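Local coordinates for DUF4348 domain-containing protein (Bacteroides fragilis, PDB 3SBU) that is of unknown function but adopts an NTF2-like, cystatin-like fold, a scaffold that in many relatives shapes a pocket between a curved sheet and its helices, at residues 39-44 / 212-217; 46-51 / 57-62; 144-147 / 152-155. All coordinates share one frame; numbering follows the deposited sequence. Where two conformers were deposited one is given.

Contact 1 of 3, residues 39-44 / 212-217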
ATOM      1  N   GLU A  39     -17.504 -10.803 -26.690  1.00 85.79           N
ATOM      2  CA  GLU A  39     -18.565 -10.648 -25.684  0.50 83.51           C
ATOM      3  C   GLU A  39     -18.470  -9.278 -24.981  1.00 83.36           C
ATOM      4  O   GLU A  39     -19.497  -8.721 -24.568  1.00 82.93           O
ATOM      5  CB  GLU A  39     -18.519 -11.798 -24.658  0.50 85.51           C
ATOM      6  CG  GLU A  39     -19.067 -13.114 -25.204  0.50 97.66           C
ATOM      7  CD  GLU A  39     -18.762 -14.397 -24.448  0.50109.06           C
ATOM      8  OE1 GLU A  39     -17.842 -14.404 -23.597  0.50 97.02           O
ATOM      9  OE2 GLU A  39     -19.426 -15.417 -24.743  0.50 99.86           O
ATOM     10  N   SER A  40     -17.244  -8.735 -24.870  1.00 74.88           N
ATOM     11  CA  SER A  40     -16.949  -7.439 -24.282  1.00 70.66           C
ATOM     12  C   SER A  40     -15.725  -6.847 -24.967  1.00 71.87           C
ATOM     13  O   SER A  40     -14.881  -7.584 -25.483  1.00 72.79           O
ATOM     14  CB  SER A  40     -16.751  -7.537 -22.768  1.00 71.32           C
ATOM     15  OG  SER A  40     -15.450  -7.955 -22.395  1.00 79.29           O
ATOM     16  N   PHE A  41     -15.639  -5.520 -24.975  1.00 65.15           N
ATOM     17  CA  PHE A  41     -14.538  -4.786 -25.567  1.00 63.65           C
ATOM     18  C   PHE A  41     -13.226  -5.080 -24.834  1.00 69.27           C
ATOM     19  O   PHE A  41     -12.212  -5.298 -25.499  1.00 70.42           O
ATOM     20  CB  PHE A  41     -14.810  -3.267 -25.582  1.00 61.79           C
ATOM     21  CG  PHE A  41     -13.694  -2.522 -26.280  1.00 61.68           C
ATOM     22  CD1 PHE A  41     -13.608  -2.508 -27.668  1.00 65.63           C
ATOM     23  CD2 PHE A  41     -12.685  -1.905 -25.550  1.00 60.84           C
ATOM     24  CE1 PHE A  41     -12.541  -1.879 -28.313  1.00 66.61           C
ATOM     25  CE2 PHE A  41     -11.617  -1.276 -26.199  1.00 63.57           C
ATOM     26  CZ  PHE A  41     -11.567  -1.247 -27.574  1.00 62.95           C
ATOM     27  N   ASP A  42     -13.250  -5.069 -23.483  1.00 65.14           N
ATOM     28  CA  ASP A  42     -12.087  -5.303 -22.623  1.00 65.77           C
ATOM     29  C   ASP A  42     -11.423  -6.668 -22.890  1.00 74.06           C
ATOM     30  O   ASP A  42     -10.186  -6.735 -22.889  1.00 75.01           O
ATOM     31  CB  ASP A  42     -12.473  -5.164 -21.139  1.00 65.67           C
ATOM     32  CG  ASP A  42     -12.780  -3.733 -20.704  1.00 75.18           C
ATOM     33  OD1 ASP A  42     -12.345  -2.791 -21.406  1.00 72.42           O
ATOM     34  OD2 ASP A  42     -13.479  -3.554 -19.662  1.00 86.22           O
ATOM     35  N   ASP A  43     -12.231  -7.733 -23.139  1.00 72.05           N
ATOM     36  CA  ASP A  43     -11.711  -9.067 -23.471  1.00 75.74           C
ATOM     37  C   ASP A  43     -11.107  -9.061 -24.874  1.00 79.46           C
ATOM     38  O   ASP A  43     -10.010  -9.591 -25.069  1.00 80.34           O
ATOM     39  CB  ASP A  43     -12.794 -10.171 -23.380  1.00 80.08           C
ATOM     40  CG  ASP A  43     -13.365 -10.433 -21.999  1.00 95.09           C
ATOM     41  OD1 ASP A  43     -12.573 -10.515 -21.031  1.00 95.42           O
ATOM     42  OD2 ASP A  43     -14.596 -10.618 -21.893  1.00104.60           O
ATOM     43  N   PHE A  44     -11.830  -8.454 -25.848  1.00 74.20           N
ATOM     44  CA  PHE A  44     -11.404  -8.360 -27.243  1.00 75.01           C
ATOM     45  C   PHE A  44     -10.081  -7.617 -27.380  1.00 78.14           C
ATOM     46  O   PHE A  44      -9.186  -8.109 -28.069  1.00 80.45           O
ATOM     47  CB  PHE A  44     -12.476  -7.673 -28.128  1.00 75.29           C
ATOM     48  CG  PHE A  44     -11.919  -7.059 -29.398  1.00 76.25           C
ATOM     49  CD1 PHE A  44     -11.603  -7.853 -30.494  1.00 81.45           C
ATOM     50  CD2 PHE A  44     -11.649  -5.701 -29.470  1.00 75.72           C
ATOM     51  CE1 PHE A  44     -11.050  -7.295 -31.647  1.00 83.29           C
ATOM     52  CE2 PHE A  44     -11.073  -5.148 -30.619  1.00 79.14           C
ATOM     53  CZ  PHE A  44     -10.796  -5.947 -31.706  1.00 80.01           C
ATOM     54  N   SER A 212      -3.004   6.326 -21.411  1.00 45.67           N
ATOM     55  CA  SER A 212      -3.978   5.680 -22.268  1.00 45.28           C
ATOM     56  C   SER A 212      -5.364   6.109 -21.817  1.00 46.76           C
ATOM     57  O   SER A 212      -5.525   6.682 -20.734  1.00 43.04           O
ATOM     58  CB  SER A 212      -3.843   4.166 -22.224  1.00 48.75           C
ATOM     59  OG  SER A 212      -4.159   3.630 -20.949  1.00 54.23           O
ATOM     60  N   ASN A 213      -6.356   5.840 -22.651  1.00 44.35           N
ATOM     61  CA  ASN A 213      -7.736   6.074 -22.312  1.00 42.07           C
ATOM     62  C   ASN A 213      -8.552   5.206 -23.203  1.00 45.33           C
ATOM     63  O   ASN A 213      -8.127   4.859 -24.307  1.00 45.28           O
ATOM     64  CB  ASN A 213      -8.151   7.557 -22.394  1.00 43.07           C
ATOM     65  CG  ASN A 213      -9.450   7.848 -21.689  1.00 59.15           C
ATOM     66  OD1 ASN A 213      -9.914   7.096 -20.807  1.00 44.34           O
ATOM     67  ND2 ASN A 213     -10.034   8.986 -22.012  1.00 64.52           N
ATOM     68  N   ILE A 214      -9.681   4.755 -22.682  1.00 40.39           N
ATOM     69  CA  ILE A 214     -10.643   3.987 -23.438  1.00 40.41           C
ATOM     70  C   ILE A 214     -11.936   4.762 -23.345  1.00 45.60           C
ATOM     71  O   ILE A 214     -12.350   5.105 -22.246  1.00 44.96           O
ATOM     72  CB  ILE A 214     -10.769   2.516 -23.001  1.00 42.39           C
ATOM     73  CG1 ILE A 214      -9.410   1.791 -23.065  1.00 43.58           C
ATOM     74  CG2 ILE A 214     -11.840   1.818 -23.830  1.00 41.07           C
ATOM     75  CD1 ILE A 214      -9.401   0.356 -22.467  1.00 46.40           C
ATOM     76  N   ASN A 215     -12.533   5.105 -24.491  1.00 45.63           N
ATOM     77  CA  ASN A 215     -13.761   5.866 -24.474  1.00 45.04           C
ATOM     78  C   ASN A 215     -14.938   4.930 -24.465  1.00 47.97           C
ATOM     79  O   ASN A 215     -15.316   4.379 -25.496  1.00 49.78           O
ATOM     80  CB  ASN A 215     -13.830   6.893 -25.635  1.00 48.96           C
ATOM     81  CG  ASN A 215     -15.137   7.642 -25.644  1.00 66.37           C
ATOM     82  OD1 ASN A 215     -15.697   7.936 -24.619  1.00 51.90           O
ATOM     83  ND2 ASN A 215     -15.704   7.904 -26.793  1.00 62.32           N
ATOM     84  N   TYR A 216     -15.556   4.773 -23.297  1.00 42.03           N
ATOM     85  CA  TYR A 216     -16.759   3.980 -23.149  1.00 41.12           C
ATOM     86  C   TYR A 216     -18.007   4.891 -23.253  1.00 46.71           C
ATOM     87  O   TYR A 216     -19.115   4.439 -22.954  1.00 47.10           O
ATOM     88  CB  TYR A 216     -16.745   3.247 -21.792  1.00 40.88           C
ATOM     89  CG  TYR A 216     -15.576   2.308 -21.573  1.00 40.77           C
ATOM     90  CD1 TYR A 216     -15.615   0.998 -22.039  1.00 43.79           C
ATOM     91  CD2 TYR A 216     -14.498   2.682 -20.771  1.00 39.29           C
ATOM     92  CE1 TYR A 216     -14.577   0.103 -21.769  1.00 43.56           C
ATOM     93  CE2 TYR A 216     -13.448   1.800 -20.506  1.00 40.11           C
ATOM     94  CZ  TYR A 216     -13.496   0.513 -21.003  1.00 48.78           C
ATOM     95  OH  TYR A 216     -12.460  -0.337 -20.717  1.00 53.31           O
ATOM     96  N   GLY A 217     -17.802   6.161 -23.629  1.00 43.30           N
ATOM     97  CA  GLY A 217     -18.854   7.176 -23.672  1.00 43.64           C
ATOM     98  C   GLY A 217     -18.815   8.170 -22.504  1.00 45.00           C
ATOM     99  O   GLY A 217     -19.702   9.012 -22.390  1.00 44.03           O
TER

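Contact 2 of 3, residues 46-51 / 57-62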
ATOM      1  N   TYR A  46      -7.599  -7.008 -25.294  1.00 80.47           N
ATOM      2  CA  TYR A  46      -6.408  -7.704 -24.822  1.00 83.56           C
ATOM      3  C   TYR A  46      -5.971  -8.741 -25.847  1.00 89.57           C
ATOM      4  O   TYR A  46      -4.772  -8.846 -26.101  1.00 92.44           O
ATOM      5  CB  TYR A  46      -6.587  -8.354 -23.439  1.00 86.22           C
ATOM      6  CG  TYR A  46      -5.286  -8.941 -22.928  1.00 93.32           C
ATOM      7  CD1 TYR A  46      -4.246  -8.115 -22.491  1.00 95.04           C
ATOM      8  CD2 TYR A  46      -5.060 -10.315 -22.959  1.00 97.99           C
ATOM      9  CE1 TYR A  46      -3.024  -8.649 -22.073  1.00 98.85           C
ATOM     10  CE2 TYR A  46      -3.838 -10.858 -22.558  1.00101.68           C
ATOM     11  CZ  TYR A  46      -2.829 -10.022 -22.100  1.00109.69           C
ATOM     12  OH  TYR A  46      -1.634 -10.560 -21.681  1.00114.44           O
ATOM     13  N   ASN A  47      -6.930  -9.470 -26.463  1.00 84.43           N
ATOM     14  CA  ASN A  47      -6.624 -10.486 -27.474  1.00 87.48           C
ATOM     15  C   ASN A  47      -6.177  -9.851 -28.798  1.00 90.71           C
ATOM     16  O   ASN A  47      -5.281 -10.391 -29.444  1.00 93.36           O
ATOM     17  CB  ASN A  47      -7.803 -11.427 -27.707  1.00 87.58           C
ATOM     18  CG  ASN A  47      -8.071 -12.368 -26.559  1.00108.89           C
ATOM     19  OD1 ASN A  47      -9.146 -12.356 -25.959  1.00103.59           O
ATOM     20  ND2 ASN A  47      -7.103 -13.207 -26.218  1.00102.92           N
ATOM     21  N   PHE A  48      -6.769  -8.698 -29.184  1.00 83.39           N
ATOM     22  CA  PHE A  48      -6.408  -7.972 -30.408  1.00 82.94           C
ATOM     23  C   PHE A  48      -4.941  -7.536 -30.357  1.00 89.68           C
ATOM     24  O   PHE A  48      -4.227  -7.644 -31.352  1.00 92.41           O
ATOM     25  CB  PHE A  48      -7.328  -6.753 -30.603  1.00 79.93           C
ATOM     26  CG  PHE A  48      -7.000  -5.843 -31.767  1.00 79.48           C
ATOM     27  CD1 PHE A  48      -7.516  -6.095 -33.034  1.00 82.82           C
ATOM     28  CD2 PHE A  48      -6.210  -4.708 -31.586  1.00 77.15           C
ATOM     29  CE1 PHE A  48      -7.240  -5.232 -34.104  1.00 83.23           C
ATOM     30  CE2 PHE A  48      -5.919  -3.858 -32.659  1.00 78.95           C
ATOM     31  CZ  PHE A  48      -6.453  -4.115 -33.903  1.00 79.36           C
ATOM     32  N   ALA A  49      -4.499  -7.074 -29.190  1.00 84.34           N
ATOM     33  CA  ALA A  49      -3.148  -6.590 -28.967  1.00 84.68           C
ATOM     34  C   ALA A  49      -2.122  -7.717 -28.740  1.00 93.41           C
ATOM     35  O   ALA A  49      -0.962  -7.534 -29.104  1.00 95.35           O
ATOM     36  CB  ALA A  49      -3.149  -5.645 -27.781  1.00 81.52           C
ATOM     37  N   SER A  50      -2.523  -8.855 -28.136  1.00 91.76           N
ATOM     38  CA  SER A  50      -1.586  -9.943 -27.836  1.00 95.51           C
ATOM     39  C   SER A  50      -1.524 -11.044 -28.914  1.00102.91           C
ATOM     40  O   SER A  50      -0.543 -11.794 -28.943  1.00106.13           O
ATOM     41  CB  SER A  50      -1.900 -10.569 -26.481  1.00100.26           C
ATOM     42  OG  SER A  50      -3.220 -11.077 -26.387  1.00111.40           O
ATOM     43  N   ASP A  51      -2.536 -11.138 -29.796  1.00 98.68           N
ATOM     44  CA  ASP A  51      -2.576 -12.158 -30.846  1.00102.29           C
ATOM     45  C   ASP A  51      -2.447 -11.516 -32.234  1.00105.42           C
ATOM     46  O   ASP A  51      -3.418 -10.954 -32.746  1.00102.87           O
ATOM     47  CB  ASP A  51      -3.862 -13.002 -30.737  1.00104.71           C
ATOM     48  CG  ASP A  51      -3.822 -14.310 -31.492  1.00121.33           C
ATOM     49  OD1 ASP A  51      -3.764 -14.273 -32.745  1.00123.74           O
ATOM     50  OD2 ASP A  51      -3.886 -15.372 -30.836  1.00131.83           O
ATOM     51  N   GLN A  57      -6.962  -9.909 -38.928  1.00 97.09           N
ATOM     52  CA  GLN A  57      -8.337 -10.167 -39.358  1.00 97.42           C
ATOM     53  C   GLN A  57      -9.277  -9.049 -38.916  1.00 96.88           C
ATOM     54  O   GLN A  57     -10.300  -8.847 -39.567  1.00 98.05           O
ATOM     55  CB  GLN A  57      -8.860 -11.519 -38.811  1.00100.20           C
ATOM     56  CG  GLN A  57      -8.105 -12.749 -39.299  1.00118.26           C
ATOM     57  N   ARG A  58      -8.966  -8.338 -37.812  1.00 88.27           N
ATOM     58  CA  ARG A  58      -9.894  -7.340 -37.268  1.00 83.74           C
ATOM     59  C   ARG A  58      -9.511  -5.887 -37.587  1.00 83.43           C
ATOM     60  O   ARG A  58     -10.004  -4.975 -36.922  1.00 78.58           O
ATOM     61  CB  ARG A  58     -10.102  -7.514 -35.736  1.00 80.80           C
ATOM     62  CG  ARG A  58     -10.078  -8.954 -35.194  1.00 90.23           C
ATOM     63  CD  ARG A  58     -11.114  -9.902 -35.784  1.00102.35           C
ATOM     64  NE  ARG A  58     -12.449  -9.592 -35.289  1.00111.70           N
ATOM     65  CZ  ARG A  58     -13.061 -10.243 -34.309  1.00119.31           C
ATOM     66  NH1 ARG A  58     -12.489 -11.298 -33.741  1.00102.03           N
ATOM     67  NH2 ARG A  58     -14.260  -9.865 -33.907  1.00105.83           N
ATOM     68  N   VAL A  59      -8.705  -5.664 -38.637  1.00 81.67           N
ATOM     69  CA  VAL A  59      -8.360  -4.313 -39.090  1.00 79.48           C
ATOM     70  C   VAL A  59      -8.963  -4.149 -40.489  1.00 88.51           C
ATOM     71  O   VAL A  59      -8.719  -4.991 -41.365  1.00 93.08           O
ATOM     72  CB  VAL A  59      -6.839  -4.004 -39.040  1.00 82.37           C
ATOM     73  CG1 VAL A  59      -6.552  -2.560 -39.450  1.00 80.59           C
ATOM     74  CG2 VAL A  59      -6.262  -4.271 -37.654  1.00 79.86           C
ATOM     75  N   VAL A  60      -9.798  -3.107 -40.680  1.00 84.61           N
ATOM     76  CA  VAL A  60     -10.419  -2.804 -41.980  1.00 87.79           C
ATOM     77  C   VAL A  60      -9.310  -2.277 -42.898  1.00 94.37           C
ATOM     78  O   VAL A  60      -8.571  -1.383 -42.491  1.00 91.70           O
ATOM     79  CB  VAL A  60     -11.616  -1.804 -41.859  1.00 89.96           C
ATOM     80  CG1 VAL A  60     -12.048  -1.269 -43.228  1.00 92.31           C
ATOM     81  CG2 VAL A  60     -12.801  -2.437 -41.141  1.00 88.68           C
ATOM     82  N   PHE A  61      -9.160  -2.863 -44.100  1.00 95.62           N
ATOM     83  CA  PHE A  61      -8.141  -2.445 -45.062  1.00 97.72           C
ATOM     84  C   PHE A  61      -8.762  -2.051 -46.408  1.00105.42           C
ATOM     85  O   PHE A  61      -9.645  -2.774 -46.877  1.00107.56           O
ATOM     86  CB  PHE A  61      -7.081  -3.545 -45.273  1.00102.20           C
ATOM     87  CG  PHE A  61      -6.163  -3.769 -44.093  1.00101.08           C
ATOM     88  CD1 PHE A  61      -5.266  -2.785 -43.690  1.00100.45           C
ATOM     89  CD2 PHE A  61      -6.180  -4.974 -43.398  1.00103.25           C
ATOM     90  CE1 PHE A  61      -4.409  -2.997 -42.609  1.00 99.41           C
ATOM     91  CE2 PHE A  61      -5.327  -5.183 -42.312  1.00104.03           C
ATOM     92  CZ  PHE A  61      -4.438  -4.197 -41.932  1.00 99.66           C
ATOM     93  N   PRO A  62      -8.297  -0.953 -47.074  1.00102.26           N
ATOM     94  CA  PRO A  62      -7.289   0.030 -46.607  1.00 99.35           C
ATOM     95  C   PRO A  62      -7.833   0.785 -45.392  1.00 96.25           C
ATOM     96  O   PRO A  62      -9.017   1.148 -45.376  1.00 94.99           O
ATOM     97  CB  PRO A  62      -7.072   0.926 -47.834  1.00103.30           C
ATOM     98  CG  PRO A  62      -8.360   0.835 -48.608  1.00109.90           C
ATOM     99  CD  PRO A  62      -8.872  -0.566 -48.380  1.00106.76           C
TER

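Contact 3 of 3, residues 144-147 / 152-155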
ATOM      1  N   ARG A 144      -4.854  14.018 -33.352  1.00 50.30           N
ATOM      2  CA  ARG A 144      -5.371  15.351 -33.116  1.00 48.77           C
ATOM      3  C   ARG A 144      -4.602  16.024 -31.996  1.00 48.76           C
ATOM      4  O   ARG A 144      -4.114  15.360 -31.073  1.00 46.19           O
ATOM      5  CB  ARG A 144      -6.872  15.251 -32.756  1.00 49.27           C
ATOM      6  CG  ARG A 144      -7.794  15.097 -33.970  1.00 55.15           C
ATOM      7  CD  ARG A 144      -9.184  14.786 -33.468  1.00 71.78           C
ATOM      8  NE  ARG A 144     -10.112  14.448 -34.546  1.00 83.39           N
ATOM      9  CZ  ARG A 144     -11.364  14.047 -34.350  1.00 93.26           C
ATOM     10  NH1 ARG A 144     -11.841  13.920 -33.120  1.00 74.10           N
ATOM     11  NH2 ARG A 144     -12.142  13.758 -35.383  1.00 87.41           N
ATOM     12  N   PRO A 145      -4.527  17.358 -32.016  1.00 44.70           N
ATOM     13  CA  PRO A 145      -3.859  18.046 -30.903  1.00 43.55           C
ATOM     14  C   PRO A 145      -4.744  18.004 -29.665  1.00 49.81           C
ATOM     15  O   PRO A 145      -5.968  17.901 -29.807  1.00 47.50           O
ATOM     16  CB  PRO A 145      -3.698  19.474 -31.434  1.00 45.61           C
ATOM     17  CG  PRO A 145      -4.775  19.641 -32.430  1.00 50.65           C
ATOM     18  CD  PRO A 145      -5.064  18.313 -33.021  1.00 46.63           C
ATOM     19  N   ILE A 146      -4.162  18.088 -28.462  1.00 49.63           N
ATOM     20  CA  ILE A 146      -4.991  18.139 -27.250  1.00 48.96           C
ATOM     21  C   ILE A 146      -5.726  19.490 -27.249  1.00 55.15           C
ATOM     22  O   ILE A 146      -5.143  20.510 -27.625  1.00 53.62           O
ATOM     23  CB  ILE A 146      -4.212  17.910 -25.913  1.00 50.90           C
ATOM     24  CG1 ILE A 146      -3.098  18.993 -25.706  1.00 52.91           C
ATOM     25  CG2 ILE A 146      -3.688  16.470 -25.782  1.00 50.13           C
ATOM     26  CD1 ILE A 146      -2.386  19.070 -24.243  1.00 57.14           C
ATOM     27  N   GLU A 147      -6.993  19.501 -26.828  1.00 57.06           N
ATOM     28  CA  GLU A 147      -7.723  20.770 -26.752  1.00 59.74           C
ATOM     29  C   GLU A 147      -7.294  21.575 -25.505  1.00 62.93           C
ATOM     30  O   GLU A 147      -7.059  21.021 -24.431  1.00 61.16           O
ATOM     31  CB  GLU A 147      -9.246  20.564 -26.800  1.00 61.63           C
ATOM     32  CG  GLU A 147      -9.942  21.645 -27.628  1.00 78.99           C
ATOM     33  CD  GLU A 147      -9.406  21.927 -29.029  1.00 95.31           C
ATOM     34  OE1 GLU A 147      -9.345  20.980 -29.849  1.00 75.97           O
ATOM     35  OE2 GLU A 147      -9.063  23.100 -29.308  1.00 82.66           O
ATOM     36  N   GLU A 152      -5.510  26.028 -16.555  1.00 48.34           N
ATOM     37  CA  GLU A 152      -4.414  25.056 -16.628  1.00 45.71           C
ATOM     38  C   GLU A 152      -4.901  23.746 -17.285  1.00 46.13           C
ATOM     39  O   GLU A 152      -5.946  23.235 -16.918  1.00 44.30           O
ATOM     40  CB  GLU A 152      -3.856  24.788 -15.231  1.00 46.38           C
ATOM     41  CG  GLU A 152      -2.534  24.043 -15.193  1.00 48.82           C
ATOM     42  CD  GLU A 152      -2.043  23.846 -13.771  1.00 58.41           C
ATOM     43  OE1 GLU A 152      -2.602  22.980 -13.065  1.00 51.94           O
ATOM     44  OE2 GLU A 152      -1.140  24.597 -13.341  1.00 55.62           O
ATOM     45  N   ASP A 153      -4.172  23.257 -18.290  1.00 42.62           N
ATOM     46  CA  ASP A 153      -4.517  22.026 -19.006  1.00 42.16           C
ATOM     47  C   ASP A 153      -4.188  20.818 -18.127  1.00 42.14           C
ATOM     48  O   ASP A 153      -3.069  20.769 -17.604  1.00 40.49           O
ATOM     49  CB  ASP A 153      -3.748  21.969 -20.346  1.00 45.44           C
ATOM     50  CG  ASP A 153      -3.945  20.662 -21.106  1.00 56.72           C
ATOM     51  OD1 ASP A 153      -5.055  20.440 -21.638  1.00 57.74           O
ATOM     52  OD2 ASP A 153      -3.000  19.870 -21.160  1.00 61.98           O
ATOM     53  N   PHE A 154      -5.135  19.833 -17.988  1.00 39.04           N
ATOM     54  CA  PHE A 154      -4.906  18.658 -17.131  1.00 37.41           C
ATOM     55  C   PHE A 154      -3.685  17.843 -17.596  1.00 40.29           C
ATOM     56  O   PHE A 154      -2.845  17.493 -16.774  1.00 39.48           O
ATOM     57  CB  PHE A 154      -6.144  17.717 -16.992  1.00 38.15           C
ATOM     58  CG  PHE A 154      -5.800  16.497 -16.131  1.00 38.49           C
ATOM     59  CD1 PHE A 154      -5.721  16.600 -14.736  1.00 40.04           C
ATOM     60  CD2 PHE A 154      -5.465  15.279 -16.716  1.00 39.88           C
ATOM     61  CE1 PHE A 154      -5.352  15.503 -13.940  1.00 40.40           C
ATOM     62  CE2 PHE A 154      -5.076  14.175 -15.910  1.00 42.81           C
ATOM     63  CZ  PHE A 154      -5.034  14.296 -14.530  1.00 40.14           C
ATOM     64  N   VAL A 155      -3.579  17.597 -18.916  1.00 39.32           N
ATOM     65  CA  VAL A 155      -2.552  16.759 -19.543  1.00 40.70           C
ATOM     66  C   VAL A 155      -1.162  17.314 -19.277  1.00 48.56           C
ATOM     67  O   VAL A 155      -0.256  16.567 -18.873  1.00 49.83           O
ATOM     68  CB  VAL A 155      -2.829  16.592 -21.060  1.00 44.93           C
ATOM     69  CG1 VAL A 155      -1.669  15.880 -21.770  1.00 45.72           C
ATOM     70  CG2 VAL A 155      -4.146  15.840 -21.286  1.00 43.79           C
TER

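Contact 1 of 3, residues 39-44 / 212-217
Asp42 and Tyr216 meet because each side chain folds back beside its own backbone N, with CG opposite the carbonyl carbon (chi1 -70° and -59°). The Asp42 carboxylate comes off the first turn of helix 41-50 and the phenol comes from just past strand 212-215, so that Tyr216 OH donates to Asp42 OD1 over a short 2.6 Å. OD1 receives the proton on its syn lone pair, the side facing OD2. It sits at the edge of the Tyr216 ring, in its plane, while the carboxylate plane stands 87° to the ring. This bond helps fix how the phenol is directed.

Beside it lies the apolar half. Ile214 CG2 rests 3.5 Å above the plane of the Tyr216 ring, toward its rim, and also meets Phe41 CE2 at 3.9 Å, so one methyl serves both aromatics. Ser40 is the N-cap; its OG accepts weakly from Asp43 N. A glycerol, probably from the crystallisation liquor, bonds to Phe41 N and lies near the Asp42 side chain.

Further in, the Phe41 ring packs edge-to-face with Phe129 and Trp136 and touches Val112 and Val114. Helix 41-50 is thereby laid against strand 111-116, whose antiparallel neighbour 212-215 ends the mixed sheet, while Leu93 of strand 93-95 adjoins Ile214 and Tyr216.

Contact 2 of 3, residues 46-51 / 57-62
The ring of Phe48 makes the whole first shell. Its CZ and CE1 atoms both lie 3.8 Å from Val59 CG2, and that methyl meets the ring at its edge, near the plane. One position round the ring, Phe48 CD1 comes within 4.0 Å of Arg58 CB, and Arg58 O approaches CE1 obliquely. The touch is small and mostly apolar, one helix-borne ring against the start of a loop.

Torsions put the ring there: Phe48 CG lies opposite its backbone N (chi1 175°), which throws the ring out from helix 41-50 toward the Arg58-Val59 peptide. Arg58 offers CB but then bends at chi2 and chi3, carrying its guanidinium off to a salt bridge with Asp38, the guanidinium plane turned 82° from the ring it leaves behind.

A second shell sets the turn between the segments. Asp51 N-caps helix 52-57, its OD1 accepting from Leu54 N, and Gln55 NE2 donates to Phe48 O. As a separate detail of the end of helix 41-50, Ser50 OG donates to Tyr46 O at 2.7 Å.

Past helix 52-57 the chain runs beside strand 136-143: Arg58 and Val60 share backbone hydrogen bonds with Leu138, which Val59 also touches. Phe48, from helix 41-50, meets this loop and also Phe129 of strand 128-131, edge-to-face, with Phe44 of its own helix adjoining.

Contact 3 of 3, residues 144-147 / 152-155
Ile146 reaches across to Asp153, the N-cap residue of helix 154-163, so a loop isoleucine packs against a capped helix start. The loop leaves strand 136-143 and turns back into that helix, joining the mixed sheet of this NTF2-like fold to the helical region that follows.

Starting at Ile146 CB, the bond from CA already heads for the helix start. CG1 then takes the crowded position between the backbone N and the carbonyl carbon (chi1 60°), while CG2 lies opposite the carbonyl carbon. From CG1 the chain runs out extended (chi2 169°), which leaves the contact to the terminal methyl. CD1 comes to 3.2 Å from Asp153 OD2, a tight methyl-to-oxygen touch, with Asp153 CG next at 3.8 Å and OD1 at 4.0 Å. The same methyl also meets Val155, whose CB and CG1 both lie 4.1 Å from Ile146 CD1. One methyl thus touches both the cap carboxylate and the valine of the first turn, which lie side by side in front of it.

The carboxylate is kept in place by the helix itself: Asp153 OD2 accepts from Glu156 N, satisfying an amide of the first turn that would otherwise lack a helical partner. The Ile146 backbone is hydrogen-bonded to that of Arg122, and its side chain touches Val124 and Glu156 as well. Before the cap, Glu152 forms a salt bridge with Arg171; just after it, the buried Phe154 meets Phe244 and Trp251 edge-to-face. The remaining approach is a polar one without a bond, for Glu147 O and Asp153 OD1 are both acceptors and stand 3.5 Å apart.

From the N terminus, helix 41-50 enters contact 1 with its first turn and contact 2 with its later turns. Contact 2 closes first, a short loop made of helix 52-57 that brings the chain alongside strand 136-143. Contact 3 follows in series, closing another short loop where that strand hands over to helix 154-163, its centre about 29 Å from that of contact 2. Contact 1 closes last, when strand 212-215 returns to the helix, and both others nest inside its long loop without crossing. Contacts 1 and 2 touch through Phe44 CE1 and Arg58 CG at 4.0 Å; contact 3 stays apart, joining the sheet to the later helices.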